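7,8-dihydro-6-hydroxymethylpterin pyrophosphokinase-dihydropteroate synthase (Plasmodium falciparum, PDB 6JWS) probably makes the pterin diphosphate from hydroxymethyldihydropterin and ATP, then joins it to 4-aminobenzoate to form dihydropteroate on the folate pathway. Local coordinates at residues B[374-379]-B[383-388]; B[677-682]-B[698-703]; B[491-496]-B[522-527]. The protein carries 1 engineered substitution. One frame throughout, in Å; residues are numbered along the deposited sequence.

Contact 1: residues B[374-379]-B[383-388]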
# COMPACT_ATOMS: atom_id res chain seq x y z
N ARG B 374 -5.57 -14.28 16.33
CA ARG B 374 -6.36 -15.27 15.61
C ARG B 374 -5.45 -16.18 14.78
O ARG B 374 -4.56 -15.72 14.05
CB ARG B 374 -7.45 -14.56 14.80
CG ARG B 374 -8.41 -15.51 14.07
CD ARG B 374 -9.83 -15.25 14.52
NE ARG B 374 -10.37 -14.09 13.87
CZ ARG B 374 -11.20 -13.22 14.40
NH1 ARG B 374 -11.63 -13.35 15.64
NH2 ARG B 374 -11.58 -12.19 13.66
N ILE B 375 -5.68 -17.49 14.87
CA ILE B 375 -4.89 -18.48 14.15
C ILE B 375 -5.78 -19.24 13.17
O ILE B 375 -6.91 -19.59 13.51
CB ILE B 375 -4.24 -19.43 15.17
CG1 ILE B 375 -3.07 -18.76 15.91
CG2 ILE B 375 -3.82 -20.74 14.52
CD1 ILE B 375 -2.66 -19.50 17.18
N TYR B 376 -5.23 -19.58 11.99
CA TYR B 376 -5.87 -20.56 11.12
C TYR B 376 -4.89 -21.71 10.85
O TYR B 376 -3.68 -21.53 11.08
CB TYR B 376 -6.39 -19.92 9.82
CG TYR B 376 -5.31 -19.50 8.86
CD1 TYR B 376 -4.64 -18.30 9.04
CD2 TYR B 376 -4.95 -20.28 7.76
CE1 TYR B 376 -3.66 -17.87 8.16
CE2 TYR B 376 -3.96 -19.87 6.88
CZ TYR B 376 -3.31 -18.65 7.07
OH TYR B 376 -2.32 -18.18 6.25
N VAL B 377 -5.38 -22.86 10.36
CA VAL B 377 -4.49 -24.00 10.13
C VAL B 377 -4.63 -24.53 8.70
O VAL B 377 -5.74 -24.80 8.23
CB VAL B 377 -4.69 -25.11 11.18
CG1 VAL B 377 -3.82 -26.33 10.91
CG2 VAL B 377 -4.43 -24.60 12.59
N LEU B 378 -3.50 -24.63 7.99
CA LEU B 378 -3.51 -25.15 6.63
C LEU B 378 -3.30 -26.66 6.64
O LEU B 378 -3.94 -27.39 5.88
CB LEU B 378 -2.39 -24.48 5.83
CG LEU B 378 -2.65 -23.02 5.45
CD1 LEU B 378 -1.42 -22.40 4.82
CD2 LEU B 378 -3.86 -22.93 4.53
N LYS B 379 -2.36 -27.11 7.47
CA LYS B 379 -2.03 -28.53 7.50
C LYS B 379 -2.02 -29.00 8.95
O LYS B 379 -3.03 -29.49 9.45
CB LYS B 379 -0.73 -28.79 6.72
CG LYS B 379 -0.35 -30.26 6.57
CD LYS B 379 1.06 -30.49 6.01
CE LYS B 379 1.52 -31.92 6.21
NZ LYS B 379 2.63 -32.30 5.29
N SER B 383 -0.77 -20.87 11.73
CA SER B 383 -0.55 -19.69 10.90
C SER B 383 -1.29 -18.54 11.59
O SER B 383 -2.44 -18.69 11.98
CB SER B 383 -1.08 -19.86 9.48
OG SER B 383 -0.34 -20.81 8.72
N TYR B 384 -0.62 -17.40 11.74
CA TYR B 384 -1.29 -16.25 12.31
C TYR B 384 -2.08 -15.54 11.22
O TYR B 384 -1.49 -15.14 10.21
CB TYR B 384 -0.27 -15.28 12.93
CG TYR B 384 0.50 -15.88 14.07
CD1 TYR B 384 -0.10 -16.11 15.29
CD2 TYR B 384 1.81 -16.31 13.88
CE1 TYR B 384 0.58 -16.73 16.32
CE2 TYR B 384 2.52 -16.90 14.91
CZ TYR B 384 1.90 -17.11 16.13
OH TYR B 384 2.60 -17.69 17.15
N LEU B 385 -3.40 -15.41 11.43
CA LEU B 385 -4.24 -14.76 10.43
C LEU B 385 -3.65 -13.39 10.11
O LEU B 385 -3.34 -12.62 11.02
CB LEU B 385 -5.67 -14.63 10.96
CG LEU B 385 -6.68 -14.22 9.89
CD1 LEU B 385 -6.76 -15.30 8.82
CD2 LEU B 385 -8.05 -13.97 10.48
N LYS B 386 -3.50 -13.10 8.82
CA LYS B 386 -3.14 -11.77 8.32
C LYS B 386 -1.64 -11.48 8.46
O LYS B 386 -1.23 -10.37 8.16
CB LYS B 386 -4.01 -10.62 8.86
CG LYS B 386 -5.53 -10.66 8.61
CD LYS B 386 -5.95 -11.23 7.27
CE LYS B 386 -7.43 -11.53 7.15
NZ LYS B 386 -7.76 -12.15 5.83
N GLU B 387 -0.83 -12.46 8.87
CA GLU B 387 0.60 -12.19 9.06
C GLU B 387 1.47 -12.61 7.88
O GLU B 387 2.66 -12.27 7.86
CB GLU B 387 1.12 -12.82 10.35
CG GLU B 387 0.73 -11.99 11.56
CD GLU B 387 1.47 -12.35 12.84
OE1 GLU B 387 2.55 -13.05 12.77
OE2 GLU B 387 0.97 -11.95 13.92
N LYS B 388 0.90 -13.30 6.89
CA LYS B 388 1.66 -13.75 5.73
C LYS B 388 0.75 -13.96 4.53
O LYS B 388 -0.33 -14.53 4.67
CB LYS B 388 2.33 -15.07 6.10
CG LYS B 388 3.56 -15.43 5.28
CD LYS B 388 3.58 -16.90 4.89
CE LYS B 388 4.98 -17.38 4.55
NZ LYS B 388 4.97 -18.30 3.39
O HOH W 1 -3.36 -13.12 13.79
O HOH W 2 -1.78 -15.58 6.61
O HOH W 3 0.77 -18.99 6.92
O HOH W 4 -0.94 -23.33 8.92

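Contact 2: residues B[677-682]-B[698-703]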
# COMPACT_ATOMS: atom_id res chain seq x y z
N SER B 677 -2.59 -7.49 -2.73
CA SER B 677 -2.94 -8.59 -1.83
C SER B 677 -2.04 -8.60 -0.60
O SER B 677 -2.52 -8.84 0.51
CB SER B 677 -2.82 -9.92 -2.54
OG SER B 677 -3.84 -10.03 -3.53
N TYR B 678 -0.74 -8.37 -0.85
CA TYR B 678 0.24 -8.26 0.21
C TYR B 678 -0.15 -7.15 1.18
O TYR B 678 -0.13 -7.34 2.41
CB TYR B 678 1.64 -8.00 -0.37
CG TYR B 678 2.63 -7.69 0.73
CD1 TYR B 678 3.26 -8.72 1.41
CD2 TYR B 678 2.85 -6.39 1.14
CE1 TYR B 678 4.14 -8.45 2.45
CE2 TYR B 678 3.72 -6.10 2.18
CZ TYR B 678 4.36 -7.14 2.83
OH TYR B 678 5.20 -6.87 3.87
N TYR B 679 -0.52 -5.98 0.64
CA TYR B 679 -0.87 -4.87 1.53
C TYR B 679 -2.22 -5.06 2.21
O TYR B 679 -2.44 -4.51 3.28
CB TYR B 679 -0.84 -3.52 0.81
CG TYR B 679 0.56 -3.09 0.52
CD1 TYR B 679 1.47 -2.91 1.55
CD2 TYR B 679 0.99 -2.89 -0.78
CE1 TYR B 679 2.77 -2.54 1.29
CE2 TYR B 679 2.29 -2.52 -1.05
CZ TYR B 679 3.18 -2.34 -0.01
OH TYR B 679 4.48 -1.98 -0.27
N LYS B 680 -3.11 -5.82 1.58
CA LYS B 680 -4.43 -6.09 2.15
C LYS B 680 -4.37 -7.31 3.06
O LYS B 680 -5.38 -7.66 3.66
CB LYS B 680 -5.47 -6.28 1.04
CG LYS B 680 -5.90 -4.98 0.36
CD LYS B 680 -6.39 -3.94 1.35
CE LYS B 680 -6.84 -2.62 0.77
NZ LYS B 680 -7.83 -1.94 1.67
N LYS B 681 -3.21 -7.98 3.10
CA LYS B 681 -2.93 -9.08 4.01
C LYS B 681 -3.74 -10.33 3.66
O LYS B 681 -4.03 -11.13 4.55
CB LYS B 681 -3.09 -8.65 5.47
CG LYS B 681 -2.21 -7.47 5.86
CD LYS B 681 -2.34 -7.04 7.30
CE LYS B 681 -1.10 -6.29 7.77
NZ LYS B 681 -1.47 -5.31 8.81
N VAL B 682 -4.05 -10.50 2.37
CA VAL B 682 -4.64 -11.72 1.86
C VAL B 682 -3.76 -12.90 2.29
O VAL B 682 -2.54 -12.86 2.17
CB VAL B 682 -4.76 -11.65 0.33
CG1 VAL B 682 -5.34 -12.94 -0.24
CG2 VAL B 682 -5.58 -10.45 -0.10
N ASP B 698 8.92 -10.87 -1.77
CA ASP B 698 10.19 -10.78 -1.05
C ASP B 698 10.61 -9.32 -0.88
O ASP B 698 11.08 -8.95 0.19
CB ASP B 698 11.31 -11.57 -1.73
CG ASP B 698 11.26 -13.07 -1.44
OD1 ASP B 698 10.45 -13.48 -0.57
OD2 ASP B 698 12.05 -13.83 -2.09
N VAL B 699 10.45 -8.51 -1.93
CA VAL B 699 10.84 -7.11 -1.92
C VAL B 699 9.86 -6.31 -1.06
O VAL B 699 10.30 -5.43 -0.32
CB VAL B 699 10.86 -6.55 -3.36
CG1 VAL B 699 10.99 -5.03 -3.39
CG2 VAL B 699 11.93 -7.21 -4.20
N LEU B 700 8.55 -6.60 -1.15
CA LEU B 700 7.60 -5.86 -0.32
C LEU B 700 7.85 -6.16 1.17
O LEU B 700 7.81 -5.25 1.99
CB LEU B 700 6.16 -6.12 -0.75
CG LEU B 700 5.82 -5.72 -2.20
CD1 LEU B 700 4.37 -6.03 -2.55
CD2 LEU B 700 6.07 -4.24 -2.46
N THR B 701 8.17 -7.43 1.48
CA THR B 701 8.48 -7.84 2.84
C THR B 701 9.72 -7.11 3.36
O THR B 701 9.75 -6.70 4.53
CB THR B 701 8.61 -9.37 2.95
OG1 THR B 701 7.38 -9.99 2.54
CG2 THR B 701 8.87 -9.82 4.37
N LYS B 702 10.74 -6.95 2.50
CA LYS B 702 11.98 -6.30 2.90
C LYS B 702 11.74 -4.82 3.18
O LYS B 702 12.26 -4.30 4.16
CB LYS B 702 13.08 -6.44 1.84
CG LYS B 702 14.20 -7.38 2.25
CD LYS B 702 15.26 -6.74 3.11
CE LYS B 702 16.33 -7.75 3.51
NZ LYS B 702 17.22 -7.23 4.58
N ILE B 703 10.97 -4.16 2.31
CA ILE B 703 10.68 -2.76 2.52
C ILE B 703 9.93 -2.58 3.84
O ILE B 703 10.15 -1.58 4.54
CB ILE B 703 9.94 -2.16 1.31
CG1 ILE B 703 10.81 -2.19 0.06
CG2 ILE B 703 9.44 -0.76 1.64
CD1 ILE B 703 10.09 -1.76 -1.21
O HOH W 5 6.30 -2.81 1.35

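Contact 3: residues B[491-496]-B[522-527]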
# COMPACT_ATOMS: atom_id res chain seq x y z
N GLU B 491 -10.21 -41.01 -2.35
CA GLU B 491 -9.04 -41.82 -2.69
C GLU B 491 -7.77 -41.05 -2.31
O GLU B 491 -6.79 -41.67 -1.92
CB GLU B 491 -9.04 -42.19 -4.18
CG GLU B 491 -7.97 -43.21 -4.55
CD GLU B 491 -7.81 -43.53 -6.03
OE1 GLU B 491 -8.57 -43.00 -6.86
OE2 GLU B 491 -6.90 -44.31 -6.35
N CYS B 492 -7.81 -39.72 -2.38
CA CYS B 492 -6.64 -38.92 -2.05
C CYS B 492 -6.38 -38.95 -0.55
O CYS B 492 -5.24 -39.15 -0.15
CB CYS B 492 -6.77 -37.48 -2.53
SG CYS B 492 -6.72 -37.35 -4.33
N VAL B 493 -7.42 -38.78 0.28
CA VAL B 493 -7.16 -38.78 1.71
C VAL B 493 -6.83 -40.18 2.22
O VAL B 493 -5.98 -40.33 3.09
CB VAL B 493 -8.18 -38.00 2.58
CG1 VAL B 493 -8.18 -36.51 2.25
CG2 VAL B 493 -9.60 -38.54 2.51
N ASP B 494 -7.48 -41.22 1.65
CA ASP B 494 -7.22 -42.60 2.06
C ASP B 494 -5.74 -42.93 1.88
O ASP B 494 -5.17 -43.63 2.70
CB ASP B 494 -8.09 -43.62 1.31
CG ASP B 494 -9.54 -43.68 1.75
OD1 ASP B 494 -9.87 -43.10 2.81
OD2 ASP B 494 -10.35 -44.31 1.02
N ASN B 495 -5.11 -42.37 0.84
CA ASN B 495 -3.75 -42.69 0.47
C ASN B 495 -2.78 -41.59 0.91
O ASN B 495 -1.61 -41.62 0.54
CB ASN B 495 -3.68 -42.97 -1.04
CG ASN B 495 -4.28 -44.32 -1.39
OD1 ASN B 495 -3.59 -45.34 -1.29
ND2 ASN B 495 -5.56 -44.36 -1.75
N ASP B 496 -3.28 -40.59 1.67
CA ASP B 496 -2.48 -39.49 2.21
C ASP B 496 -1.79 -38.71 1.10
O ASP B 496 -0.61 -38.39 1.18
CB ASP B 496 -1.53 -39.94 3.33
CG ASP B 496 -2.25 -40.31 4.62
OD1 ASP B 496 -2.67 -41.49 4.75
OD2 ASP B 496 -2.41 -39.42 5.49
N LYS B 522 -7.35 -37.29 12.28
CA LYS B 522 -6.99 -36.24 11.33
C LYS B 522 -8.16 -35.29 11.10
O LYS B 522 -9.31 -35.73 11.02
CB LYS B 522 -6.62 -36.85 9.98
CG LYS B 522 -5.13 -37.08 9.75
CD LYS B 522 -4.35 -35.80 9.65
CE LYS B 522 -4.10 -35.36 8.22
NZ LYS B 522 -3.16 -36.26 7.52
N PHE B 523 -7.84 -34.01 10.95
CA PHE B 523 -8.73 -33.04 10.33
C PHE B 523 -8.07 -32.54 9.05
O PHE B 523 -6.84 -32.50 8.97
CB PHE B 523 -9.06 -31.88 11.27
CG PHE B 523 -9.90 -32.23 12.48
CD1 PHE B 523 -11.28 -32.29 12.40
CD2 PHE B 523 -9.30 -32.45 13.71
CE1 PHE B 523 -12.04 -32.60 13.51
CE2 PHE B 523 -10.06 -32.76 14.83
CZ PHE B 523 -11.43 -32.83 14.73
N TYR B 524 -8.89 -32.19 8.05
CA TYR B 524 -8.37 -31.54 6.86
C TYR B 524 -9.00 -30.16 6.67
O TYR B 524 -10.16 -29.94 7.01
CB TYR B 524 -8.61 -32.38 5.60
CG TYR B 524 -7.97 -33.74 5.63
CD1 TYR B 524 -6.67 -33.92 5.19
CD2 TYR B 524 -8.66 -34.85 6.10
CE1 TYR B 524 -6.06 -35.17 5.19
CE2 TYR B 524 -8.07 -36.11 6.11
CZ TYR B 524 -6.77 -36.27 5.66
OH TYR B 524 -6.19 -37.50 5.67
N SER B 525 -8.20 -29.26 6.09
CA SER B 525 -8.65 -27.90 5.82
C SER B 525 -9.35 -27.84 4.48
O SER B 525 -9.20 -28.73 3.64
CB SER B 525 -7.48 -26.98 5.87
OG SER B 525 -7.04 -26.90 7.21
N VAL B 526 -10.07 -26.74 4.26
CA VAL B 526 -10.96 -26.67 3.12
C VAL B 526 -11.08 -25.21 2.67
O VAL B 526 -11.24 -24.32 3.52
CB VAL B 526 -12.33 -27.29 3.42
CG1 VAL B 526 -12.96 -26.76 4.72
CG2 VAL B 526 -13.28 -27.17 2.23
N VAL B 527 -11.02 -25.01 1.35
CA VAL B 527 -11.32 -23.73 0.74
C VAL B 527 -12.76 -23.78 0.23
O VAL B 527 -13.14 -24.69 -0.50
CB VAL B 527 -10.30 -23.41 -0.37
CG1 VAL B 527 -10.49 -22.01 -0.95
CG2 VAL B 527 -8.85 -23.59 0.10
O HOH W 6 -3.13 -36.94 4.14

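Contact 1: residues B[374-379]-B[383-388]
The ring of Y376 carries S383 on one face. S383 CB sits 3.6 Å from the Y376 ring centroid, 20° off the normal, a CH-pi contact offset toward the rim. At the ring's edge, in its plane, lie L378 CD2, L385 CA and a water. CG of Y376 stands between its backbone N and carbonyl carbon (chi1 72°), which swings the ring across to S383. L385 CD1 reaches Y376 CD1 obliquely at 3.7 Å, while L385 CD2 lies at the edge of the R374 guanidinium. That guanidinium pairs with E599. On the other face of the sheet I375 and Y384 run side by side, pointing the same way, and Y384 OH bonds to E56.

The backbones form an antiparallel beta hairpin at one edge of a six-stranded sheet. Y376 and S383 are a hydrogen-bonded pair, with Y376 N to S383 O at 2.9 Å and S383 N to Y376 O at 3.1 Å. L385 N adds a bond to R374 O at 2.9 Å, just as the chain enters a type II turn from Y384 to E387.

Y376 OH donates to a water (2.7 Å) that donates to K388 O. A second water, 2.8 Å from S383 OG, donates a longer bond to Y376 OH (3.3 Å). The buried tyrosine thus keeps its hydroxyl hydrated, linked to both ends of 383-388, while S383 CB covers one ring face.

Contact 2: residues B[677-682]-B[698-703]
L700 packs over the ring of Y678. Its CB lies 3.9 Å from the Y678 ring centroid and 16° off the normal, a CH-pi contact set toward the CD2-CE2 side. L700 CD1 extends the cover back to Y678 CB, as the two side chains slide past each other in opposite directions. CG of Y678 is trans to the backbone N (chi1 172°), which carries the ring out toward the partner helix. T701 OG1 comes to 3.6 Å from Y678 CE1, approaching the ring obliquely.

Y679 meets the same leucine from another direction. Its side chain crosses that of L700 at about a right angle, and Y679 OH touches L700 CD2 at 3.5 Å. One water is held by Y679 OH at 2.6 Å and donates to L700 O at 2.9 Å. It bridges the two helices beside the leucine-tyrosine packing.

Helices 657-680 and 690-704 come just before and just after strand 684-687 of the TIM barrel in the chain, and pack against each other here. Helix 657-680 ends here in a Schellman motif. K681 takes a positive phi, and V682 N bonds back to S677 O at 2.9 Å.

Farther out, the polar ends have their own partners. Y678 OH bonds to D704, one residue beyond 698-703, and this fixes the far end of the ring. T701 OG1 bonds to L697 O within its own helix. The second subunit comes close as well: its Y676 packs on Y679 and I703, and its Q592 bonds to I703 O.

Contact 3: residues B[491-496]-B[522-527]
The apolar contact is between V493 and Y524. V493 CG1 stands over one face of the Y524 ring, 3.8 Å from the centroid and 15° off the normal, a CH-pi contact. Its closest ring atom is Y524 CZ, at 3.7 Å. The methyl is therefore set toward the hydroxyl end. V493 CB approaches the same end and lies 3.7 Å from Y524 OH. CG1 of V493 stands beside the backbone N (chi1 -64°) and opposite the carbonyl carbon, which turns this branch toward the tyrosine.

The charged contact lies beside it. D496 OD2 and K522 NZ form a long salt bridge of 3.8 Å. The lysine reaches the acid through a chain bent at three torsions. A water donates to D496 OD2 at 2.9 Å and has weak bonds to K522 NZ and Y524 OH. It sits at the edge of the Y524 ring, in the ring plane. The firmer partner of Y524 OH is K519. The exposed acid D496 is probably steadied in part by K522, despite the length of the ion pair.

In the TIM barrel, helix 486-494 packs outside the parallel strands, and 522-527 leads into strand 525-529. The contact lies at the entry to that strand. Farther along, V527 touches the bound pteroic acid.

Hydrogen bonds back into 491-496 shape the helix end. D496, with positive phi, is the C-prime residue of a Schellman motif. L497 N bonds back to C492 O and D496 N to V493 O (3.1 Å). The side-chain amide N495 ND2 also turns back to E491 O at 3.0 Å. This bond is straight, at 169°, and uses a lone pair in the carbonyl plane.

From the N terminus, contact 1 comes first and closes a short hairpin, with three residues between its segments. Contact 3 follows, closing a longer loop of 25 residues that includes strand 500-503. Contact 2 is last, with 15 residues between its ends, including strand 684-687. The three run in series; none nests or crosses. Contact 1 lies between the other two. K386 CD packs on K681 O of contact 2, at 3.3 Å. On the other side V377 O probably accepts a hydrogen bond from S525 OG of contact 3, at 2.7 Å. The hairpin strand and the turn that follows it thus each touch a part of the TIM barrel. Contacts 2 and 3 do not touch.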